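Chloromuconate cycloisomerase (Rhodococcus opacus, PDB 4M0X) is a manganese-binding member of the enolase superfamily, with an enolase-type N-terminal domain and a C-terminal TIM-barrel domain, modelled in an eight-chain assembly. Local coordinates at residues I66-I69 and I70-L74; S119-P122 and V123-L127; A154-L157 and D158-H161; N229-G232 and L233-R237; E362-L365 and R366-R370. All coordinates share one frame; numbering follows the deposited sequence.

How the interactions relate
The five contacts are local and follow one another along the chain without overlap. Interaction 1 lies on helix 63-74 of the N-terminal domain, and interaction 2 links the end of helix 101-118 to the short helix 123-126, about 27 Å away between centres. Interactions 3 and 4 belong to two beta-alpha-beta units of the barrel, their centres about 34 Å apart. Interaction 5, on the C-terminal helix 362-368, returns to the N-terminal sheet and comes within about 8 Å of interaction 1 at the nearest atoms. Its centre is about 45 Å from interaction 4, across the chain's centre. Chain start and chain end thus meet on one domain, with the manganese-bearing barrel between them in sequence.

Interaction 1 (I66-I69 and I70-L74); sequences IKTI and IDQYL
Lys67 and Asp71, one helical turn apart, form a salt bridge on the flank of helix 63-74 beside strand 5-17. From CB the lysine chain sets off with CG opposite the backbone N (chi1 177°), which brings CG to 3.4 Å from Asp71 OD2. CD passes the same oxygen at 3.9 Å, and CE lies 3.3 Å from it. A bend at the last torsion (chi4 66°) then folds NZ back to 2.8 Å from Asp71 OD2, on the syn lone pair. NZ also bonds to Ala10 O of strand 5-17. On another side of the helix Ile69 spreads its branches: CG2 meets Leu74 CG at 3.8 Å, while CD1 approaches Tyr73 CD2 at 3.9 Å. Tyr73 reaches on through OH to Glu64 of the second subunit. Ile69 O receives two backbone bonds, from Tyr73 N (2.9 Å) and Leu74 N (2.8 Å). The i to i+5 bond from Leu74 N marks a pi-type turn at 70-74, at the end of this N-terminal-domain helix.

Interaction 2 (S119-P122 and V123-L127); sequences SRIP and VSDLL
Pro122 meets Asp125 through both its ring and its carbonyl. Asp125 N bonds to Pro122 O at 2.8 Å, an i to i+3 link that opens the short, weakly bonded helix 123-126; the donor stands above the carbonyl plane, 46° out of it. The ring crosses the aspartate at a slant, Pro122 CG being 3.7 Å from Asp125 OD1, and Pro122 CB is 3.5 Å from Ser124 OG. Ile121, the residue before Pro122, reaches across to Asp125 and Leu126. Its CG1 sits between the backbone N and carbonyl carbon (chi1 47°), directing CD1 to Leu126 CD2 at 3.4 Å, while CG2 passes Asp125 OD2 at 3.5 Å. Arg120, with positive phi, is the C-prime residue of the Schellman motif that ends helix 101-118. Asp125 OD2 makes a long, weak ion pair with Arg115 of the third subunit. Locally the turn thus has one backbone bond, one apolar pair and carbon-carboxylate contacts, and bonds to Gly355 and Gln312 support it from outside.

Interaction 3 (A154-L157 and D158-H161); sequences AQKL and DVGH
Lys156 O is gripped by two backbone amides at the end of helix 146-159. Gly160 N reaches it at 3.3 Å with a fairly straight bond (158°), and His161 N adds a weak one, also 3.3 Å long. The imidazole edge also lies against this oxygen: His161 CD2 is 3.4 Å from Lys156 O, near the ring plane. Lys156 and His161 run side by side, pointing the same way. Lys156 CB lies 4.2 Å from His161 CD2, and the bend at chi2 (-58°) brings CD to the same distance. The ammonium continues to a cation-pi contact with Trp139, and the far side of the imidazole is fixed by a bond between His161 ND1 and Ile137 O; both partners belong to strand 134-141. Lys156 NZ remains 4.8 Å from His161 NE2, a neighbour that would, if anything, disfavour a charged ring. On another side Leu157 CD2 lies 3.8 Å from His161 O. The chain can turn here because Gly160 takes a positive phi (143°), where a beta carbon would be pressed against the carbonyl oxygen of Val159. What results is a C-prime glycine helix ending, followed by the turn into strand 163-167 of a barrel beta-alpha-beta unit.

Interaction 4 (N229-G232 and L233-R237); sequences NTDG and LARLR
Leu233, Ala234, Arg235 and Leu236 each donate their amide to the carbonyl four residues back, giving a regular first turn and a half to helix 230-239. The bonds are even: Leu233 N to Asn229 O is 2.9 Å and Leu236 N to Gly232 O 3.0 Å. Asn229 is the N-cap, its OD1 receiving Gly232 N at 2.6 Å from above the amide plane. Gly232 has no beta carbon, and one would collide with that oxygen. The helix is the crossover of the beta-alpha-beta unit formed with strands 220-222 and 244-246; Glu222, on the first strand, is a manganese ligand, and the Leu233 side chain is about 12 Å from the metal. Leu233 CD2 is modelled 3.3 Å from Asn229 O. Arg235 turns back along the helix, bent at chi3 (-136°), and lays a guanidinium face over Asp231, with NH2 3.6 Å from Asp231 CB. Its NH1 passes Gly232 CA at 3.5 Å. Asp231 OD2 is 4.4 Å from Arg235 NH2 and well out of the guanidinium plane, so charge alone acts between them. Arg235 NH1 makes a salt bridge to Glu203, which also receives a weak bond from Asn229 ND2. Arg237 pairs with Glu203 of the fifth subunit.

Interaction 5 (E362-L365 and R366-R370); sequences EERL and RKYSR
Glu363 and Arg366 meet carboxylate to guanidinium on the surface of helix 362-368. The arginine grips side-on with two nitrogens: NE reaches Glu363 OE1 at 3.0 Å, and NH2 reaches Glu363 OE2 at 2.7 Å. Both oxygens are met on their syn side, but the two flat groups are turned 46° against each other, so the fork is twisted. Bends at chi2 of Glu363 (55°) and chi3 of Arg366 (73°) bring the two flat groups alongside. In the backbone, Lys367 N bonds to Glu363 O at 2.8 Å. Leu365 O accepts from Ser369 OG at 2.8 Å and, weakly, from Ser369 N. Tyr368 CD2 passes Arg364 O at 3.4 Å, and CD of Lys367 lies over the rim of one face of the tyrosine ring. Further out, Asp334 takes both the Arg364 guanidinium and Tyr368 OH, while Arg370 pairs with Asp14 and Glu64. Leu365 packs its buried side chain on Val13 and Leu35. This is a short C-terminal helix with an i to i+3 salt bridge, docked on the antiparallel sheet of the N-terminal domain.

Interaction 1 (I66-I69 and I70-L74)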
loop_
_atom_site.group_PDB
_atom_site.type_symbol
_atom_site.label_atom_id
_atom_site.label_comp_id
_atom_site.label_asym_id
_atom_site.label_seq_id
_atom_site.Cartn_x
_atom_site.Cartn_y
_atom_site.Cartn_z
ATOM N N ILE A 66 -31.197 -29.533 -0.751
ATOM C CA ILE A 66 -31.946 -28.298 -0.512
ATOM C C ILE A 66 -33.233 -28.644 0.204
ATOM O O ILE A 66 -33.511 -28.081 1.269
ATOM C CB ILE A 66 -32.233 -27.482 -1.787
ATOM C CG1 ILE A 66 -31.021 -26.666 -2.197
ATOM C CG2 ILE A 66 -33.408 -26.540 -1.588
ATOM C CD1 ILE A 66 -31.037 -26.413 -3.691
ATOM N N LYS A 67 -33.980 -29.602 -0.344
ATOM C CA LYS A 67 -35.231 -30.015 0.284
ATOM C C LYS A 67 -35.007 -30.284 1.775
ATOM O O LYS A 67 -35.706 -29.730 2.621
ATOM C CB LYS A 67 -35.822 -31.248 -0.385
ATOM C CG LYS A 67 -37.082 -31.731 0.313
ATOM C CD LYS A 67 -37.733 -32.913 -0.388
ATOM C CE LYS A 67 -38.768 -33.618 0.490
ATOM N NZ LYS A 67 -39.950 -32.773 0.800
ATOM N N THR A 68 -34.001 -31.099 2.090
ATOM C CA THR A 68 -33.756 -31.496 3.462
ATOM C C THR A 68 -33.476 -30.330 4.388
ATOM O O THR A 68 -33.988 -30.313 5.496
ATOM C CB THR A 68 -32.625 -32.510 3.526
ATOM O OG1 THR A 68 -33.004 -33.611 2.716
ATOM C CG2 THR A 68 -32.418 -33.014 4.954
ATOM N N ILE A 69 -32.685 -29.358 3.926
ATOM C CA ILE A 69 -32.304 -28.192 4.740
ATOM C C ILE A 69 -33.532 -27.356 5.000
ATOM O O ILE A 69 -33.766 -26.880 6.121
ATOM C CB ILE A 69 -31.213 -27.350 4.045
ATOM C CG1 ILE A 69 -29.845 -28.022 4.169
ATOM C CG2 ILE A 69 -31.128 -25.957 4.618
ATOM C CD1 ILE A 69 -29.354 -28.171 5.599
ATOM N N ILE A 70 -34.336 -27.215 3.958
ATOM C CA ILE A 70 -35.594 -26.512 4.086
ATOM C C ILE A 70 -36.521 -27.247 5.067
ATOM O O ILE A 70 -36.906 -26.665 6.094
ATOM C CB ILE A 70 -36.244 -26.270 2.719
ATOM C CG1 ILE A 70 -35.419 -25.226 1.949
ATOM C CG2 ILE A 70 -37.663 -25.781 2.880
ATOM C CD1 ILE A 70 -35.728 -25.122 0.467
ATOM N N ASP A 71 -36.848 -28.514 4.766
ATOM C CA ASP A 71 -37.790 -29.301 5.596
ATOM C C ASP A 71 -37.298 -29.359 7.018
ATOM O O ASP A 71 -38.060 -29.051 7.907
ATOM C CB ASP A 71 -38.041 -30.727 5.083
ATOM C CG ASP A 71 -38.959 -30.768 3.886
ATOM O OD1 ASP A 71 -39.664 -29.776 3.609
ATOM O OD2 ASP A 71 -38.975 -31.789 3.179
ATOM N N GLN A 72 -36.025 -29.695 7.237
ATOM C CA GLN A 72 -35.595 -30.018 8.583
ATOM C C GLN A 72 -35.041 -28.853 9.380
ATOM O O GLN A 72 -35.391 -28.719 10.573
ATOM C CB GLN A 72 -34.617 -31.180 8.591
ATOM C CG GLN A 72 -34.139 -31.586 9.976
ATOM C CD GLN A 72 -33.216 -32.796 9.951
ATOM O OE1 GLN A 72 -33.109 -33.507 8.936
ATOM N NE2 GLN A 72 -32.550 -33.046 11.082
ATOM N N TYR A 73 -34.174 -28.034 8.767
ATOM C CA TYR A 73 -33.464 -27.010 9.561
ATOM C C TYR A 73 -33.942 -25.594 9.392
ATOM O O TYR A 73 -33.736 -24.760 10.276
ATOM C CB TYR A 73 -31.955 -27.054 9.356
ATOM C CG TYR A 73 -31.330 -28.355 9.765
ATOM C CD1 TYR A 73 -30.872 -28.555 11.067
ATOM C CD2 TYR A 73 -31.198 -29.389 8.846
ATOM C CE1 TYR A 73 -30.296 -29.750 11.445
ATOM C CE2 TYR A 73 -30.627 -30.593 9.207
ATOM C CZ TYR A 73 -30.172 -30.763 10.500
ATOM O OH TYR A 73 -29.593 -31.956 10.823
ATOM N N LEU A 74 -34.556 -25.306 8.253
ATOM C CA LEU A 74 -35.044 -23.957 8.016
ATOM C C LEU A 74 -36.478 -23.796 8.484
ATOM O O LEU A 74 -36.813 -22.773 9.057
ATOM C CB LEU A 74 -34.866 -23.567 6.534
ATOM C CG LEU A 74 -33.410 -23.291 6.084
ATOM C CD1 LEU A 74 -33.293 -22.771 4.654
ATOM C CD2 LEU A 74 -32.735 -22.337 7.040
#

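Interaction 2 (S119-P122 and V123-L127)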
loop_
_atom_site.group_PDB
_atom_site.type_symbol
_atom_site.label_atom_id
_atom_site.label_comp_id
_atom_site.label_asym_id
_atom_site.label_seq_id
_atom_site.Cartn_x
_atom_site.Cartn_y
_atom_site.Cartn_z
ATOM N N SER A 119 -50.833 -8.087 -0.595
ATOM C CA SER A 119 -51.034 -6.681 -0.942
ATOM C C SER A 119 -51.610 -6.488 -2.355
ATOM O O SER A 119 -51.992 -5.392 -2.715
ATOM C CB SER A 119 -49.722 -5.902 -0.804
ATOM O OG SER A 119 -49.355 -5.684 0.554
ATOM N N ARG A 120 -51.680 -7.546 -3.161
ATOM C CA ARG A 120 -52.228 -7.436 -4.524
ATOM C C ARG A 120 -51.389 -6.536 -5.443
ATOM O O ARG A 120 -51.945 -5.834 -6.269
ATOM N N ILE A 121 -50.060 -6.551 -5.277
ATOM C CA ILE A 121 -49.115 -5.820 -6.155
ATOM C C ILE A 121 -47.863 -6.609 -6.536
ATOM O O ILE A 121 -47.499 -7.550 -5.853
ATOM C CB ILE A 121 -48.612 -4.500 -5.529
ATOM C CG1 ILE A 121 -48.184 -4.741 -4.075
ATOM C CG2 ILE A 121 -49.637 -3.394 -5.765
ATOM C CD1 ILE A 121 -47.844 -3.492 -3.303
ATOM N N PRO A 122 -47.185 -6.198 -7.622
ATOM C CA PRO A 122 -45.921 -6.840 -7.984
ATOM C C PRO A 122 -44.795 -6.531 -6.985
ATOM O O PRO A 122 -44.703 -5.406 -6.490
ATOM C CB PRO A 122 -45.613 -6.266 -9.378
ATOM C CG PRO A 122 -46.357 -4.995 -9.443
ATOM C CD PRO A 122 -47.595 -5.183 -8.605
ATOM N N VAL A 123 -43.950 -7.510 -6.671
ATOM C CA VAL A 123 -42.896 -7.274 -5.691
ATOM C C VAL A 123 -42.119 -6.016 -6.079
ATOM O O VAL A 123 -41.859 -5.169 -5.225
ATOM C CB VAL A 123 -41.941 -8.475 -5.526
ATOM C CG1 VAL A 123 -40.819 -8.115 -4.563
ATOM C CG2 VAL A 123 -42.695 -9.711 -5.031
ATOM N N SER A 124 -41.799 -5.879 -7.373
ATOM C CA SER A 124 -41.170 -4.664 -7.911
ATOM C C SER A 124 -41.678 -3.336 -7.351
ATOM O O SER A 124 -40.906 -2.401 -7.258
ATOM C CB SER A 124 -41.210 -4.643 -9.437
ATOM O OG SER A 124 -42.534 -4.757 -9.927
ATOM N N ASP A 125 -42.955 -3.248 -6.980
ATOM C CA ASP A 125 -43.458 -2.106 -6.181
ATOM C C ASP A 125 -42.812 -2.027 -4.814
ATOM O O ASP A 125 -42.247 -1.004 -4.460
ATOM C CB ASP A 125 -44.959 -2.147 -5.957
ATOM C CG ASP A 125 -45.738 -1.786 -7.181
ATOM O OD1 ASP A 125 -45.148 -1.717 -8.285
ATOM O OD2 ASP A 125 -46.963 -1.581 -7.024
ATOM N N LEU A 126 -42.888 -3.102 -4.048
ATOM C CA LEU A 126 -42.318 -3.097 -2.713
ATOM C C LEU A 126 -40.895 -2.578 -2.776
ATOM O O LEU A 126 -40.431 -1.942 -1.826
ATOM C CB LEU A 126 -42.394 -4.482 -2.066
ATOM C CG LEU A 126 -43.800 -5.110 -2.166
ATOM C CD1 LEU A 126 -43.910 -6.400 -1.376
ATOM C CD2 LEU A 126 -44.917 -4.168 -1.740
ATOM N N LEU A 127 -40.233 -2.782 -3.914
ATOM C CA LEU A 127 -38.837 -2.377 -4.088
ATOM C C LEU A 127 -38.599 -0.905 -4.471
ATOM O O LEU A 127 -37.467 -0.430 -4.468
ATOM C CB LEU A 127 -38.155 -3.291 -5.106
ATOM C CG LEU A 127 -37.288 -4.403 -4.503
ATOM C CD1 LEU A 127 -38.110 -5.387 -3.676
ATOM C CD2 LEU A 127 -36.506 -5.135 -5.584
#

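Interaction 3 (A154-L157 and D158-H161)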
loop_
_atom_site.group_PDB
_atom_site.type_symbol
_atom_site.label_atom_id
_atom_site.label_comp_id
_atom_site.label_asym_id
_atom_site.label_seq_id
_atom_site.Cartn_x
_atom_site.Cartn_y
_atom_site.Cartn_z
ATOM N N ALA A 154 -26.800 -17.761 -35.930
ATOM C CA ALA A 154 -27.416 -17.173 -37.121
ATOM C C ALA A 154 -28.944 -17.024 -36.953
ATOM O O ALA A 154 -29.534 -16.014 -37.358
ATOM C CB ALA A 154 -27.069 -18.019 -38.341
ATOM N N GLN A 155 -29.547 -18.034 -36.324
ATOM C CA GLN A 155 -30.965 -18.069 -36.016
ATOM C C GLN A 155 -31.398 -17.135 -34.878
ATOM O O GLN A 155 -32.424 -16.467 -35.006
ATOM C CB GLN A 155 -31.368 -19.498 -35.684
ATOM C CG GLN A 155 -32.856 -19.707 -35.524
ATOM C CD GLN A 155 -33.129 -20.958 -34.738
ATOM O OE1 GLN A 155 -32.912 -20.998 -33.520
ATOM N NE2 GLN A 155 -33.584 -22.004 -35.427
ATOM N N LYS A 156 -30.650 -17.104 -33.766
ATOM C CA LYS A 156 -30.955 -16.156 -32.666
ATOM C C LYS A 156 -30.711 -14.689 -33.031
ATOM O O LYS A 156 -31.362 -13.794 -32.484
ATOM C CB LYS A 156 -30.206 -16.498 -31.375
ATOM C CG LYS A 156 -30.684 -17.761 -30.673
ATOM C CD LYS A 156 -32.159 -17.697 -30.312
ATOM C CE LYS A 156 -32.634 -19.006 -29.709
ATOM N NZ LYS A 156 -33.821 -18.715 -28.862
ATOM N N LEU A 157 -29.767 -14.440 -33.936
ATOM C CA LEU A 157 -29.534 -13.096 -34.427
ATOM C C LEU A 157 -30.790 -12.670 -35.158
ATOM O O LEU A 157 -31.235 -11.521 -35.082
ATOM C CB LEU A 157 -28.373 -13.108 -35.398
ATOM C CG LEU A 157 -26.997 -12.660 -34.938
ATOM C CD1 LEU A 157 -25.946 -13.275 -35.861
ATOM C CD2 LEU A 157 -26.927 -11.134 -34.942
ATOM N N ASP A 158 -31.349 -13.643 -35.866
ATOM C CA ASP A 158 -32.628 -13.538 -36.543
ATOM C C ASP A 158 -33.719 -12.977 -35.628
ATOM O O ASP A 158 -34.167 -11.844 -35.818
ATOM C CB ASP A 158 -33.027 -14.934 -37.017
ATOM C CG ASP A 158 -33.787 -14.914 -38.305
ATOM O OD1 ASP A 158 -33.524 -14.013 -39.141
ATOM O OD2 ASP A 158 -34.635 -15.822 -38.471
ATOM N N VAL A 159 -34.106 -13.762 -34.619
ATOM C CA VAL A 159 -35.204 -13.403 -33.724
ATOM C C VAL A 159 -35.000 -12.041 -33.046
ATOM O O VAL A 159 -35.979 -11.379 -32.680
ATOM C CB VAL A 159 -35.577 -14.532 -32.719
ATOM C CG1 VAL A 159 -35.076 -15.887 -33.216
ATOM C CG2 VAL A 159 -35.097 -14.229 -31.305
ATOM N N GLY A 160 -33.740 -11.617 -32.910
ATOM C CA GLY A 160 -33.452 -10.223 -32.562
ATOM C C GLY A 160 -32.290 -9.925 -31.633
ATOM O O GLY A 160 -31.869 -8.773 -31.526
ATOM N N HIS A 161 -31.767 -10.948 -30.962
ATOM C CA HIS A 161 -30.614 -10.790 -30.059
ATOM C C HIS A 161 -29.390 -10.107 -30.688
ATOM O O HIS A 161 -28.987 -10.441 -31.794
ATOM C CB HIS A 161 -30.207 -12.147 -29.485
ATOM C CG HIS A 161 -31.309 -12.843 -28.756
ATOM N ND1 HIS A 161 -31.500 -12.708 -27.401
ATOM C CD2 HIS A 161 -32.301 -13.651 -29.200
ATOM C CE1 HIS A 161 -32.555 -13.418 -27.038
ATOM N NE2 HIS A 161 -33.057 -14.002 -28.111
#

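Interaction 4 (N229-G232 and L233-R237)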
loop_
_atom_site.group_PDB
_atom_site.type_symbol
_atom_site.label_atom_id
_atom_site.label_comp_id
_atom_site.label_asym_id
_atom_site.label_seq_id
_atom_site.Cartn_x
_atom_site.Cartn_y
_atom_site.Cartn_z
ATOM N N ASN A 229 -9.482 -16.155 -6.163
ATOM C CA ASN A 229 -8.268 -15.497 -6.650
ATOM C C ASN A 229 -8.487 -14.023 -7.009
ATOM O O ASN A 229 -8.461 -13.623 -8.192
ATOM C CB ASN A 229 -7.604 -16.303 -7.768
ATOM C CG ASN A 229 -6.165 -15.893 -8.011
ATOM O OD1 ASN A 229 -5.796 -14.765 -7.775
ATOM N ND2 ASN A 229 -5.360 -16.802 -8.514
ATOM N N THR A 230 -8.707 -13.240 -5.950
ATOM C CA THR A 230 -8.961 -11.819 -6.009
ATOM C C THR A 230 -7.798 -11.135 -6.678
ATOM O O THR A 230 -7.993 -10.303 -7.580
ATOM C CB THR A 230 -9.097 -11.229 -4.599
ATOM O OG1 THR A 230 -10.239 -11.795 -3.962
ATOM C CG2 THR A 230 -9.285 -9.765 -4.652
ATOM N N ASP A 231 -6.585 -11.466 -6.243
ATOM C CA ASP A 231 -5.400 -10.843 -6.839
ATOM C C ASP A 231 -5.284 -11.105 -8.340
ATOM O O ASP A 231 -4.929 -10.209 -9.110
ATOM C CB ASP A 231 -4.152 -11.326 -6.137
ATOM C CG ASP A 231 -4.085 -10.846 -4.715
ATOM O OD1 ASP A 231 -4.804 -9.886 -4.333
ATOM O OD2 ASP A 231 -3.296 -11.444 -3.966
ATOM N N GLY A 232 -5.586 -12.341 -8.733
ATOM C CA GLY A 232 -5.380 -12.753 -10.082
ATOM C C GLY A 232 -6.385 -12.027 -10.923
ATOM O O GLY A 232 -6.084 -11.586 -12.048
ATOM N N LEU A 233 -7.589 -11.898 -10.364
ATOM C CA LEU A 233 -8.636 -11.138 -11.014
ATOM C C LEU A 233 -8.174 -9.706 -11.221
ATOM O O LEU A 233 -8.335 -9.169 -12.304
ATOM C CB LEU A 233 -9.870 -11.147 -10.152
ATOM C CG LEU A 233 -11.095 -12.005 -10.439
ATOM C CD1 LEU A 233 -10.971 -12.943 -11.645
ATOM C CD2 LEU A 233 -11.508 -12.689 -9.128
ATOM N N ALA A 234 -7.584 -9.112 -10.192
ATOM C CA ALA A 234 -7.084 -7.753 -10.277
ATOM C C ALA A 234 -5.989 -7.566 -11.293
ATOM O O ALA A 234 -5.990 -6.525 -11.948
ATOM C CB ALA A 234 -6.618 -7.224 -8.929
ATOM N N ARG A 235 -5.060 -8.518 -11.413
ATOM C CA ARG A 235 -3.998 -8.424 -12.412
ATOM C C ARG A 235 -4.621 -8.493 -13.802
ATOM O O ARG A 235 -4.128 -7.817 -14.718
ATOM C CB ARG A 235 -2.971 -9.552 -12.328
ATOM C CG ARG A 235 -1.856 -9.374 -11.323
ATOM C CD ARG A 235 -1.174 -10.717 -11.063
ATOM N NE ARG A 235 -0.914 -10.945 -9.635
ATOM C CZ ARG A 235 -1.285 -12.034 -8.931
ATOM N NH1 ARG A 235 -1.950 -13.034 -9.516
ATOM N NH2 ARG A 235 -0.988 -12.135 -7.620
ATOM N N LEU A 236 -5.672 -9.312 -13.965
ATOM C CA LEU A 236 -6.336 -9.490 -15.248
ATOM C C LEU A 236 -7.056 -8.213 -15.645
ATOM O O LEU A 236 -6.972 -7.765 -16.819
ATOM C CB LEU A 236 -7.354 -10.619 -15.200
ATOM C CG LEU A 236 -6.984 -12.016 -15.663
ATOM C CD1 LEU A 236 -8.277 -12.773 -15.691
ATOM C CD2 LEU A 236 -6.370 -12.090 -17.045
ATOM N N ARG A 237 -7.753 -7.626 -14.662
ATOM C CA ARG A 237 -8.512 -6.415 -14.898
ATOM C C ARG A 237 -7.567 -5.348 -15.423
ATOM O O ARG A 237 -7.954 -4.581 -16.299
ATOM C CB ARG A 237 -9.238 -5.959 -13.643
ATOM C CG ARG A 237 -10.080 -4.737 -13.875
ATOM C CD ARG A 237 -10.443 -4.005 -12.600
ATOM N NE ARG A 237 -11.360 -2.923 -12.968
ATOM C CZ ARG A 237 -12.146 -2.213 -12.150
ATOM N NH1 ARG A 237 -12.162 -2.416 -10.825
ATOM N NH2 ARG A 237 -12.933 -1.282 -12.679
#

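Interaction 5 (E362-L365 and R366-R370)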
loop_
_atom_site.group_PDB
_atom_site.type_symbol
_atom_site.label_atom_id
_atom_site.label_comp_id
_atom_site.label_asym_id
_atom_site.label_seq_id
_atom_site.Cartn_x
_atom_site.Cartn_y
_atom_site.Cartn_z
ATOM N N GLU A 362 -51.117 -26.335 -10.331
ATOM C CA GLU A 362 -50.968 -27.484 -9.438
ATOM C C GLU A 362 -50.996 -28.837 -10.152
ATOM O O GLU A 362 -50.487 -29.833 -9.653
ATOM C CB GLU A 362 -51.957 -27.390 -8.289
ATOM C CG GLU A 362 -51.555 -26.305 -7.317
ATOM C CD GLU A 362 -52.134 -26.509 -5.940
ATOM O OE1 GLU A 362 -51.749 -27.504 -5.265
ATOM O OE2 GLU A 362 -52.973 -25.673 -5.533
ATOM N N GLU A 363 -51.556 -28.855 -11.344
ATOM C CA GLU A 363 -51.533 -30.067 -12.126
ATOM C C GLU A 363 -50.135 -30.287 -12.676
ATOM O O GLU A 363 -49.593 -31.400 -12.578
ATOM C CB GLU A 363 -52.591 -30.037 -13.244
ATOM C CG GLU A 363 -52.536 -31.198 -14.225
ATOM C CD GLU A 363 -52.599 -32.577 -13.580
ATOM O OE1 GLU A 363 -52.939 -32.706 -12.376
ATOM O OE2 GLU A 363 -52.301 -33.552 -14.310
ATOM N N ARG A 364 -49.540 -29.226 -13.226
ATOM C CA ARG A 364 -48.154 -29.313 -13.705
ATOM C C ARG A 364 -47.172 -29.648 -12.580
ATOM O O ARG A 364 -46.254 -30.454 -12.772
ATOM C CB ARG A 364 -47.743 -28.019 -14.375
ATOM C CG ARG A 364 -48.058 -27.958 -15.832
ATOM C CD ARG A 364 -48.387 -26.528 -16.139
ATOM N NE ARG A 364 -49.260 -26.446 -17.295
ATOM C CZ ARG A 364 -48.870 -25.969 -18.457
ATOM N NH1 ARG A 364 -47.632 -25.483 -18.569
ATOM N NH2 ARG A 364 -49.717 -25.934 -19.481
ATOM N N LEU A 365 -47.356 -29.024 -11.418
ATOM C CA LEU A 365 -46.512 -29.329 -10.292
ATOM C C LEU A 365 -46.584 -30.834 -10.007
ATOM O O LEU A 365 -45.546 -31.498 -9.851
ATOM C CB LEU A 365 -46.883 -28.517 -9.043
ATOM C CG LEU A 365 -46.172 -29.038 -7.775
ATOM C CD1 LEU A 365 -44.652 -28.948 -7.878
ATOM C CD2 LEU A 365 -46.651 -28.336 -6.517
ATOM N N ARG A 366 -47.799 -31.373 -9.956
ATOM C CA ARG A 366 -47.986 -32.777 -9.615
ATOM C C ARG A 366 -47.310 -33.579 -10.691
ATOM O O ARG A 366 -46.512 -34.443 -10.380
ATOM C CB ARG A 366 -49.471 -33.122 -9.537
ATOM C CG ARG A 366 -49.769 -34.574 -9.233
ATOM C CD ARG A 366 -51.238 -34.885 -9.464
ATOM N NE ARG A 366 -51.583 -34.936 -10.887
ATOM C CZ ARG A 366 -51.088 -35.813 -11.770
ATOM N NH1 ARG A 366 -50.192 -36.717 -11.396
ATOM N NH2 ARG A 366 -51.484 -35.781 -13.041
ATOM N N LYS A 367 -47.598 -33.220 -11.951
ATOM C CA LYS A 367 -47.149 -33.947 -13.153
ATOM C C LYS A 367 -45.657 -34.045 -13.208
ATOM O O LYS A 367 -45.136 -35.096 -13.579
ATOM C CB LYS A 367 -47.661 -33.300 -14.457
ATOM C CG LYS A 367 -47.561 -34.198 -15.681
ATOM C CD LYS A 367 -47.145 -33.469 -16.960
ATOM C CE LYS A 367 -48.288 -33.244 -17.940
ATOM N NZ LYS A 367 -47.736 -33.171 -19.317
ATOM N N TYR A 368 -44.968 -32.967 -12.831
ATOM C CA TYR A 368 -43.521 -32.947 -12.931
ATOM C C TYR A 368 -42.796 -33.088 -11.608
ATOM O O TYR A 368 -41.570 -32.955 -11.576
ATOM C CB TYR A 368 -43.026 -31.725 -13.696
ATOM C CG TYR A 368 -43.441 -31.664 -15.148
ATOM C CD1 TYR A 368 -42.935 -32.573 -16.076
ATOM C CD2 TYR A 368 -44.340 -30.685 -15.600
ATOM C CE1 TYR A 368 -43.300 -32.514 -17.416
ATOM C CE2 TYR A 368 -44.719 -30.608 -16.939
ATOM C CZ TYR A 368 -44.191 -31.516 -17.856
ATOM O OH TYR A 368 -44.549 -31.454 -19.208
ATOM N N SER A 369 -43.515 -33.395 -10.527
ATOM C CA SER A 369 -42.835 -33.754 -9.280
ATOM C C SER A 369 -41.999 -34.992 -9.498
ATOM O O SER A 369 -42.379 -35.881 -10.259
ATOM C CB SER A 369 -43.813 -34.019 -8.167
ATOM O OG SER A 369 -44.366 -32.796 -7.727
ATOM N N ARG A 370 -40.842 -35.040 -8.852
ATOM C CA ARG A 370 -40.002 -36.215 -8.932
ATOM C C ARG A 370 -40.497 -37.305 -7.976
ATOM O O ARG A 370 -40.870 -37.004 -6.827
ATOM C CB ARG A 370 -38.567 -35.844 -8.607
ATOM C CG ARG A 370 -37.610 -37.015 -8.735
ATOM C CD ARG A 370 -36.326 -36.686 -8.013
ATOM N NE ARG A 370 -35.545 -35.746 -8.801
ATOM C CZ ARG A 370 -34.336 -35.331 -8.474
ATOM N NH1 ARG A 370 -33.758 -35.733 -7.348
ATOM N NH2 ARG A 370 -33.730 -34.493 -9.274
#